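Long-range contacts in penicillin-binding protein 1A (Mycobacterium tuberculosis, PDB 5CXW), which builds and cross-links cell-wall peptidoglycan, and is seen here as its penicillin-sensitive C-terminal transpeptidase piece with bound penicillin V: residues 40-45 with 74-79; 62-67 with 317-322; 110-115 with 159-164. One frame throughout, in Å; residues are numbered along the deposited sequence.

Contact 1: residues 40-45 with 74-79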
loop_
_atom_site.group_PDB
_atom_site.type_symbol
_atom_site.label_atom_id
_atom_site.label_comp_id
_atom_site.label_asym_id
_atom_site.label_seq_id
_atom_site.Cartn_x
_atom_site.Cartn_y
_atom_site.Cartn_z
ATOM N N GLN A 40 -13.857 14.124 6.500
ATOM C CA GLN A 40 -12.644 14.699 7.054
ATOM C C GLN A 40 -11.422 14.058 6.401
ATOM O O GLN A 40 -10.436 14.783 6.088
ATOM C CB GLN A 40 -12.571 14.551 8.580
ATOM C CG GLN A 40 -11.332 15.116 9.250
ATOM C CD GLN A 40 -11.348 15.012 10.753
ATOM O OE1 GLN A 40 -12.383 15.227 11.401
ATOM N NE2 GLN A 40 -10.198 14.777 11.342
ATOM N N ALA A 41 -11.462 12.733 6.208
ATOM C CA ALA A 41 -10.328 12.030 5.538
ATOM C C ALA A 41 -10.251 12.397 4.072
ATOM O O ALA A 41 -9.172 12.698 3.519
ATOM C CB ALA A 41 -10.433 10.527 5.721
ATOM N N GLN A 42 -11.404 12.424 3.439
ATOM C CA GLN A 42 -11.469 12.783 2.006
ATOM C C GLN A 42 -10.975 14.159 1.734
ATOM O O GLN A 42 -10.211 14.350 0.802
ATOM C CB GLN A 42 -12.883 12.603 1.461
ATOM C CG GLN A 42 -13.028 12.721 -0.055
ATOM C CD GLN A 42 -12.305 11.628 -0.806
ATOM O OE1 GLN A 42 -12.157 10.520 -0.320
ATOM N NE2 GLN A 42 -11.896 11.937 -2.038
ATOM N N ARG A 43 -11.417 15.143 2.520
ATOM C CA ARG A 43 -10.938 16.524 2.371
ATOM C C ARG A 43 -9.415 16.624 2.579
ATOM O O ARG A 43 -8.714 17.363 1.842
ATOM C CB ARG A 43 -11.698 17.474 3.325
ATOM C CG ARG A 43 -13.187 17.729 2.918
ATOM C CD ARG A 43 -13.935 18.824 3.729
ATOM N NE ARG A 43 -13.107 19.048 4.889
ATOM C CZ ARG A 43 -13.280 18.537 6.125
ATOM N NH1 ARG A 43 -12.275 18.749 7.028
ATOM N NH2 ARG A 43 -14.458 17.883 6.479
ATOM N N ALA A 44 -8.899 15.879 3.551
ATOM C CA ALA A 44 -7.437 15.898 3.845
ATOM C C ALA A 44 -6.669 15.339 2.656
ATOM O O ALA A 44 -5.626 15.924 2.245
ATOM C CB ALA A 44 -7.100 15.114 5.113
ATOM N N ALA A 45 -7.174 14.275 2.050
ATOM C CA ALA A 45 -6.474 13.668 0.896
ATOM C C ALA A 45 -6.484 14.612 -0.287
ATOM O O ALA A 45 -5.438 14.805 -0.930
ATOM C CB ALA A 45 -7.116 12.345 0.473
ATOM N N VAL A 74 -13.641 1.979 3.043
ATOM C CA VAL A 74 -12.860 2.981 2.368
ATOM C C VAL A 74 -13.234 4.365 2.894
ATOM O O VAL A 74 -14.365 4.868 2.695
ATOM C CB VAL A 74 -12.971 2.894 0.835
ATOM C CG1 VAL A 74 -12.142 4.075 0.205
ATOM C CG2 VAL A 74 -12.566 1.546 0.292
ATOM N N ARG A 75 -12.276 5.005 3.558
ATOM C CA ARG A 75 -12.461 6.299 4.180
ATOM C C ARG A 75 -12.084 7.486 3.318
ATOM O O ARG A 75 -12.592 8.609 3.530
ATOM C CB ARG A 75 -11.702 6.400 5.497
ATOM C CG ARG A 75 -12.094 5.342 6.506
ATOM C CD ARG A 75 -13.582 5.430 6.798
ATOM N NE ARG A 75 -13.939 4.579 7.941
ATOM C CZ ARG A 75 -15.175 4.065 8.147
ATOM N NH1 ARG A 75 -16.204 4.321 7.325
ATOM N NH2 ARG A 75 -15.403 3.289 9.220
ATOM N N ALA A 76 -11.104 7.298 2.435
ATOM C CA ALA A 76 -10.690 8.344 1.532
ATOM C C ALA A 76 -10.241 7.674 0.243
ATOM O O ALA A 76 -9.640 6.617 0.267
ATOM C CB ALA A 76 -9.531 9.144 2.107
ATOM N N TYR A 77 -10.524 8.321 -0.863
ATOM C CA TYR A 77 -10.271 7.743 -2.192
ATOM C C TYR A 77 -10.140 8.871 -3.209
ATOM O O TYR A 77 -11.137 9.578 -3.529
ATOM C CB TYR A 77 -11.447 6.827 -2.589
ATOM C CG TYR A 77 -11.250 6.004 -3.841
ATOM C CD1 TYR A 77 -10.638 4.765 -3.779
ATOM C CD2 TYR A 77 -11.661 6.477 -5.099
ATOM C CE1 TYR A 77 -10.464 3.983 -4.898
ATOM C CE2 TYR A 77 -11.496 5.706 -6.220
ATOM C CZ TYR A 77 -10.897 4.450 -6.106
ATOM O OH TYR A 77 -10.750 3.714 -7.213
ATOM N N TYR A 78 -8.896 9.055 -3.669
ATOM C CA TYR A 78 -8.571 9.985 -4.677
ATOM C C TYR A 78 -7.943 9.198 -5.819
ATOM O O TYR A 78 -6.817 8.687 -5.681
ATOM C CB TYR A 78 -7.594 11.045 -4.135
ATOM C CG TYR A 78 -7.230 12.052 -5.237
ATOM C CD1 TYR A 78 -8.022 13.164 -5.515
ATOM C CD2 TYR A 78 -6.134 11.825 -6.055
ATOM C CE1 TYR A 78 -7.685 14.050 -6.549
ATOM C CE2 TYR A 78 -5.800 12.680 -7.068
ATOM C CZ TYR A 78 -6.572 13.786 -7.320
ATOM O OH TYR A 78 -6.191 14.614 -8.368
ATOM N N GLY A 79 -8.626 9.110 -6.944
ATOM C CA GLY A 79 -8.025 8.484 -8.147
ATOM C C GLY A 79 -7.707 9.447 -9.273
ATOM O O GLY A 79 -7.239 9.024 -10.324
#
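Gln42 and Ala76 mark the closest approach of helix segment 40-45 to strand 74-78, their CA atoms 4.5 Å apart, and the two short axes run the same way at 25°. This is helix-on-sheet packing in the penicillin-binding transpeptidase domain, with helix 39-53 set against an outermost strand of the five-stranded antiparallel sheet. Small side chains let the helix come close. Ala41 CB rests 4.0 Å from Ala76 CB and also touches the carbonyl oxygen of Arg75. Ala45 CB reaches the same methyl from one helical turn further on. Arg75 and Ala76 form a classic beta bulge opposite Ser66 of the neighbouring strand. The guanidinium of Arg75 leads away from the helix, to Asp68 and the backbone oxygen of Thr36.

The polar part of the contact is the amide of Gln42. CG stands anti to the backbone N (chi1 -170°), and the chain then bends at chi2. The amide reads both backbone polar groups of one residue, Tyr77. Tyr77 N donates to Gln42 OE1 over 2.8 Å, in the carbonyl plane and on a lone pair. Gln42 NE2 donates back to Tyr77 O over 2.9 Å. Two bonds to one residue fix the rotation of this buried amide, and NE2 has a second partner in Glu46. Tyr77 CB points away from the helix, and its OH is hydrogen-bonded to Asp87 and Gln90. The return bond is the less regular one: Gln42 NE2 sits above the plane of the Tyr77 carbonyl, 58° out of it, while Tyr77 O stays near the plane of the Gln42 amide.

Contact 2: residues 62-67 with 317-322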
loop_
_atom_site.group_PDB
_atom_site.type_symbol
_atom_site.label_atom_id
_atom_site.label_comp_id
_atom_site.label_asym_id
_atom_site.label_seq_id
_atom_site.Cartn_x
_atom_site.Cartn_y
_atom_site.Cartn_z
ATOM N N ALA A 62 -1.430 11.636 -9.081
ATOM C CA ALA A 62 -1.364 10.966 -7.766
ATOM C C ALA A 62 -2.595 10.117 -7.524
ATOM O O ALA A 62 -3.649 10.334 -8.139
ATOM C CB ALA A 62 -1.204 11.991 -6.633
ATOM N N ALA A 63 -2.477 9.147 -6.640
ATOM C CA ALA A 63 -3.617 8.407 -6.144
ATOM C C ALA A 63 -3.448 8.141 -4.654
ATOM O O ALA A 63 -2.307 7.883 -4.203
ATOM C CB ALA A 63 -3.761 7.106 -6.901
ATOM N N VAL A 64 -4.562 8.222 -3.904
ATOM C CA VAL A 64 -4.566 8.028 -2.452
ATOM C C VAL A 64 -5.765 7.174 -2.073
ATOM O O VAL A 64 -6.893 7.444 -2.488
ATOM C CB VAL A 64 -4.727 9.358 -1.706
ATOM C CG1 VAL A 64 -4.610 9.166 -0.202
ATOM C CG2 VAL A 64 -3.702 10.393 -2.157
ATOM N N VAL A 65 -5.541 6.118 -1.319
ATOM C CA VAL A 65 -6.630 5.320 -0.749
ATOM C C VAL A 65 -6.376 5.095 0.732
ATOM O O VAL A 65 -5.264 4.703 1.113
ATOM C CB VAL A 65 -6.751 3.962 -1.456
ATOM C CG1 VAL A 65 -7.932 3.171 -0.861
ATOM C CG2 VAL A 65 -6.963 4.175 -2.931
ATOM N N SER A 66 -7.391 5.399 1.570
ATOM C CA SER A 66 -7.312 5.186 2.977
ATOM C C SER A 66 -8.408 4.205 3.386
ATOM O O SER A 66 -9.614 4.435 3.015
ATOM C CB SER A 66 -7.550 6.493 3.724
ATOM O OG SER A 66 -6.563 7.476 3.401
ATOM N N ILE A 67 -8.019 3.171 4.127
ATOM C CA ILE A 67 -8.926 2.124 4.578
ATOM C C ILE A 67 -8.888 1.974 6.100
ATOM O O ILE A 67 -7.815 2.054 6.733
ATOM C CB ILE A 67 -8.524 0.803 3.907
ATOM C CG1 ILE A 67 -8.978 0.873 2.422
ATOM C CG2 ILE A 67 -9.205 -0.402 4.557
ATOM C CD1 ILE A 67 -8.475 -0.226 1.559
ATOM N N THR A 317 -3.176 4.057 4.775
ATOM C CA THR A 317 -3.207 4.912 3.597
ATOM C C THR A 317 -2.028 4.581 2.651
ATOM O O THR A 317 -0.858 4.498 3.073
ATOM C CB THR A 317 -3.166 6.407 3.974
ATOM O OG1 THR A 317 -4.307 6.728 4.799
ATOM C CG2 THR A 317 -3.211 7.293 2.703
ATOM N N ALA A 318 -2.370 4.382 1.375
ATOM C CA ALA A 318 -1.413 4.194 0.326
ATOM C C ALA A 318 -1.436 5.426 -0.611
ATOM O O ALA A 318 -2.490 5.908 -0.993
ATOM C CB ALA A 318 -1.765 2.958 -0.499
ATOM N N VAL A 319 -0.246 5.876 -0.994
ATOM C CA VAL A 319 -0.091 6.982 -1.930
ATOM C C VAL A 319 0.915 6.585 -2.987
ATOM O O VAL A 319 2.028 6.155 -2.691
ATOM C CB VAL A 319 0.468 8.233 -1.260
ATOM C CG1 VAL A 319 0.619 9.374 -2.261
ATOM C CG2 VAL A 319 -0.425 8.667 -0.046
ATOM N N TRP A 320 0.503 6.861 -4.226
ATOM C CA TRP A 320 1.333 6.740 -5.431
ATOM C C TRP A 320 1.402 8.107 -6.107
ATOM O O TRP A 320 0.427 8.838 -6.138
ATOM C CB TRP A 320 0.724 5.713 -6.371
ATOM C CG TRP A 320 1.286 5.730 -7.787
ATOM C CD1 TRP A 320 2.378 5.021 -8.242
ATOM C CD2 TRP A 320 0.781 6.444 -8.921
ATOM N NE1 TRP A 320 2.562 5.253 -9.587
ATOM C CE2 TRP A 320 1.614 6.143 -10.020
ATOM C CE3 TRP A 320 -0.299 7.310 -9.124
ATOM C CZ2 TRP A 320 1.359 6.633 -11.311
ATOM C CZ3 TRP A 320 -0.525 7.814 -10.378
ATOM C CH2 TRP A 320 0.308 7.467 -11.477
ATOM N N VAL A 321 2.597 8.435 -6.589
ATOM C CA VAL A 321 2.803 9.533 -7.505
ATOM C C VAL A 321 3.508 8.995 -8.741
ATOM O O VAL A 321 4.458 8.200 -8.660
ATOM C CB VAL A 321 3.609 10.671 -6.845
ATOM C CG1 VAL A 321 3.867 11.795 -7.857
ATOM C CG2 VAL A 321 2.902 11.213 -5.612
ATOM N N GLY A 322 3.088 9.452 -9.920
ATOM C CA GLY A 322 3.739 9.074 -11.188
ATOM C C GLY A 322 3.302 10.037 -12.268
ATOM O O GLY A 322 2.870 11.166 -11.957
#
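Trp320 packs its indole beside the backbone of Ala62 and Ala63 on the adjacent strand. Its CB leaves on the sheet face shared by Ala63, Val65 and Ala318. CG stands anti to the backbone N, chi1 166°. The six-membered ring turns its edge to the partner strand. CE3 lies 4.1 Å from Ala63 CB, and is close to Ala63 N and Ala62 C. CZ3 comes near Ala62 N and CA. Ala63 N is met at the ring edge, in the ring plane. On one face, Gly322 N lies 3.5 Å above the plane, offset toward the rim. NE1 is hydrogen-bonded to Asp305 OD2; the ring meets Trp307 edge-to-face and also meets the ring of Phe88.

Strand 315-323 is the central strand of the five in the antiparallel sheet of the transpeptidase fold, which belongs to the beta-lactamase clan, and 60-67 is its neighbour. Ala63 with Trp320 and Val65 with Ala318 are hydrogen-bonded pairs. Each exchanges two N-H...O bonds, such as Ala318 N to Val65 O at 2.9 Å. Ala62 with Val321, Val64 with Val319 and Ser66 with Thr317 are non-hydrogen-bonded pairs. Their side chains lie on the other face, where helices 39-53 and 343-356 cover it.

On that face Val64 CG1 touches Thr317 CG2 at 3.7 Å, the two side chains crossing obliquely, and lies 4.2 Å from Val319 CG2. The buried hydroxyls of Ser66 and Thr317 are paired: Ser66 OG and Thr317 OG1 are hydrogen-bonded at 2.8 Å, and either may donate. Both oxygens stand anti to their carbonyl carbons, beside the backbone N.

Contact 3: residues 110-115 with 159-164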
loop_
_atom_site.group_PDB
_atom_site.type_symbol
_atom_site.label_atom_id
_atom_site.label_comp_id
_atom_site.label_asym_id
_atom_site.label_seq_id
_atom_site.Cartn_x
_atom_site.Cartn_y
_atom_site.Cartn_z
ATOM N N GLN A 110 7.693 -18.369 8.295
ATOM C CA GLN A 110 8.570 -19.523 8.227
ATOM C C GLN A 110 9.531 -19.598 9.372
ATOM O O GLN A 110 10.452 -20.389 9.367
ATOM C CB GLN A 110 9.316 -19.536 6.915
ATOM C CG GLN A 110 8.410 -19.781 5.755
ATOM C CD GLN A 110 9.127 -19.923 4.417
ATOM O OE1 GLN A 110 10.322 -20.318 4.303
ATOM N NE2 GLN A 110 8.353 -19.671 3.367
ATOM N N GLY A 111 9.395 -18.699 10.333
ATOM C CA GLY A 111 10.232 -18.711 11.514
ATOM C C GLY A 111 11.582 -18.093 11.284
ATOM O O GLY A 111 12.571 -18.458 11.921
ATOM N N ILE A 112 11.628 -17.112 10.379
ATOM C CA ILE A 112 12.788 -16.284 10.129
ATOM C C ILE A 112 12.411 -14.905 10.702
ATOM O O ILE A 112 11.570 -14.180 10.106
ATOM C CB ILE A 112 13.187 -16.186 8.612
ATOM C CG1 ILE A 112 13.452 -17.586 8.049
ATOM C CG2 ILE A 112 14.408 -15.290 8.406
ATOM C CD1 ILE A 112 13.493 -17.651 6.541
ATOM N N GLY A 113 13.040 -14.534 11.806
ATOM C CA GLY A 113 12.581 -13.374 12.527
ATOM C C GLY A 113 13.347 -12.101 12.245
ATOM O O GLY A 113 14.305 -12.095 11.433
ATOM N N LEU A 114 12.980 -11.043 12.976
ATOM C CA LEU A 114 13.534 -9.699 12.675
ATOM C C LEU A 114 15.027 -9.598 12.852
ATOM O O LEU A 114 15.655 -8.769 12.226
ATOM C CB LEU A 114 12.813 -8.609 13.463
ATOM C CG LEU A 114 11.369 -8.397 13.162
ATOM C CD1 LEU A 114 10.849 -7.211 13.945
ATOM C CD2 LEU A 114 11.027 -8.252 11.686
ATOM N N GLY A 115 15.608 -10.462 13.687
ATOM C CA GLY A 115 17.031 -10.467 13.930
ATOM C C GLY A 115 17.871 -11.325 12.997
ATOM O O GLY A 115 19.104 -11.384 13.181
ATOM N N MET A 159 14.353 -13.299 0.178
ATOM C CA MET A 159 13.397 -14.036 -0.673
ATOM C C MET A 159 13.971 -15.372 -1.099
ATOM O O MET A 159 13.250 -16.381 -1.076
ATOM C CB MET A 159 13.018 -13.198 -1.893
ATOM C CG MET A 159 12.324 -13.992 -3.008
ATOM S SD MET A 159 12.030 -12.956 -4.406
ATOM C CE MET A 159 13.737 -12.806 -5.016
ATOM N N LEU A 160 15.235 -15.424 -1.515
ATOM C CA LEU A 160 15.815 -16.684 -1.944
ATOM C C LEU A 160 15.931 -17.724 -0.820
ATOM O O LEU A 160 15.899 -18.951 -1.087
ATOM C CB LEU A 160 17.127 -16.459 -2.648
ATOM C CG LEU A 160 17.027 -15.687 -3.944
ATOM C CD1 LEU A 160 18.449 -15.374 -4.386
ATOM C CD2 LEU A 160 16.226 -16.347 -5.030
ATOM N N LYS A 161 16.018 -17.268 0.410
ATOM C CA LYS A 161 16.091 -18.152 1.582
ATOM C C LYS A 161 14.735 -18.786 1.876
ATOM O O LYS A 161 14.661 -19.864 2.496
ATOM C CB LYS A 161 16.487 -17.305 2.771
ATOM C CG LYS A 161 16.511 -17.970 4.144
ATOM C CD LYS A 161 17.607 -18.959 4.284
ATOM C CE LYS A 161 17.672 -19.309 5.780
ATOM N NZ LYS A 161 18.635 -20.404 5.946
ATOM N N LEU A 162 13.646 -18.119 1.507
ATOM C CA LEU A 162 12.336 -18.682 1.772
ATOM C C LEU A 162 12.064 -20.003 1.059
ATOM O O LEU A 162 12.411 -20.164 -0.120
ATOM C CB LEU A 162 11.251 -17.743 1.267
ATOM C CG LEU A 162 11.185 -16.298 1.833
ATOM C CD1 LEU A 162 10.138 -15.519 1.104
ATOM C CD2 LEU A 162 10.937 -16.322 3.281
ATOM N N ASN A 163 11.406 -20.913 1.750
ATOM C CA ASN A 163 10.768 -22.042 1.101
ATOM C C ASN A 163 9.729 -21.485 0.165
ATOM O O ASN A 163 8.880 -20.688 0.587
ATOM C CB ASN A 163 10.131 -22.931 2.146
ATOM C CG ASN A 163 11.150 -23.571 3.047
ATOM O OD1 ASN A 163 12.252 -23.928 2.605
ATOM N ND2 ASN A 163 10.753 -23.840 4.276
ATOM N N GLY A 164 9.871 -21.807 -1.120
ATOM C CA GLY A 164 8.975 -21.263 -2.169
ATOM C C GLY A 164 9.493 -20.043 -2.861
ATOM O O GLY A 164 8.952 -19.613 -3.881
#
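Gln110 reaches Asn163 because its CG stands anti to its own carbonyl carbon (chi1 -68°) and the chain runs extended beyond it (chi2 -175°). This carries the terminal amide to the backbone of Asn163, just past the end of helix 152-161. Two bonds join them. Asn163 N donates to Gln110 OE1 over 2.8 Å, in the carbonyl plane and on a lone pair. Gln110 NE2 donates to Asn163 O over 3.0 Å, also on a lone pair. The donor and acceptor sides of the amide are therefore both used on one residue, which fixes its flip. OE1 also packs against Asn163 CB at 3.4 Å. The side chain of Asn163 has a second conformer, so the placing of its own amide is doubtful.

Leu162 packs against the Gln110 amide. Its CB lies 4.1 Å from Gln110 NE2, and its CD2 lies near Gln110 OE1 and CD. The Leu162 side chain also touches Ala106 and Ala107 of helix 100-109 and Ala168 and Val169 of helix 165-176.

A smaller apolar touch lies alongside. The tip of Ile112, CD1, meets Lys161 CG at 3.9 Å and Leu162 CD2 at 4.4 Å. Ile112 also touches Ala107 of helix 100-109, the helix that precedes its loop.

The contact sits at the surface of the transpeptidase domain and joins two helix ends. Helix 152-161 ends where Leu162 leaves helical angles. Helix 100-109 ends in a Schellman motif, with Gly111 at positive phi, directly after the glutamine that makes the bridge.

How the contacts relate
From the N terminus, helix 39-53 leads into strand 60-67, which is followed by strand 74-78. Contact 1 closes the loop from that helix to strand 74-78. Contact 2 opens within this loop, at 62-67, and closes only at 317-322, so the two cross. They meet in the same sheet: strand 60-67 lies between 74-78 and 315-323, and Tyr78 N lies 2.8 Å from Val64 O. Contact 3 opens after contact 1 has closed. It lies wholly within the long span of contact 2 and ties together two helix ends. Its centre is about 29 Å from that of contact 2 and about 36 Å from that of contact 1, which lies on the opposite side of the chain's centre.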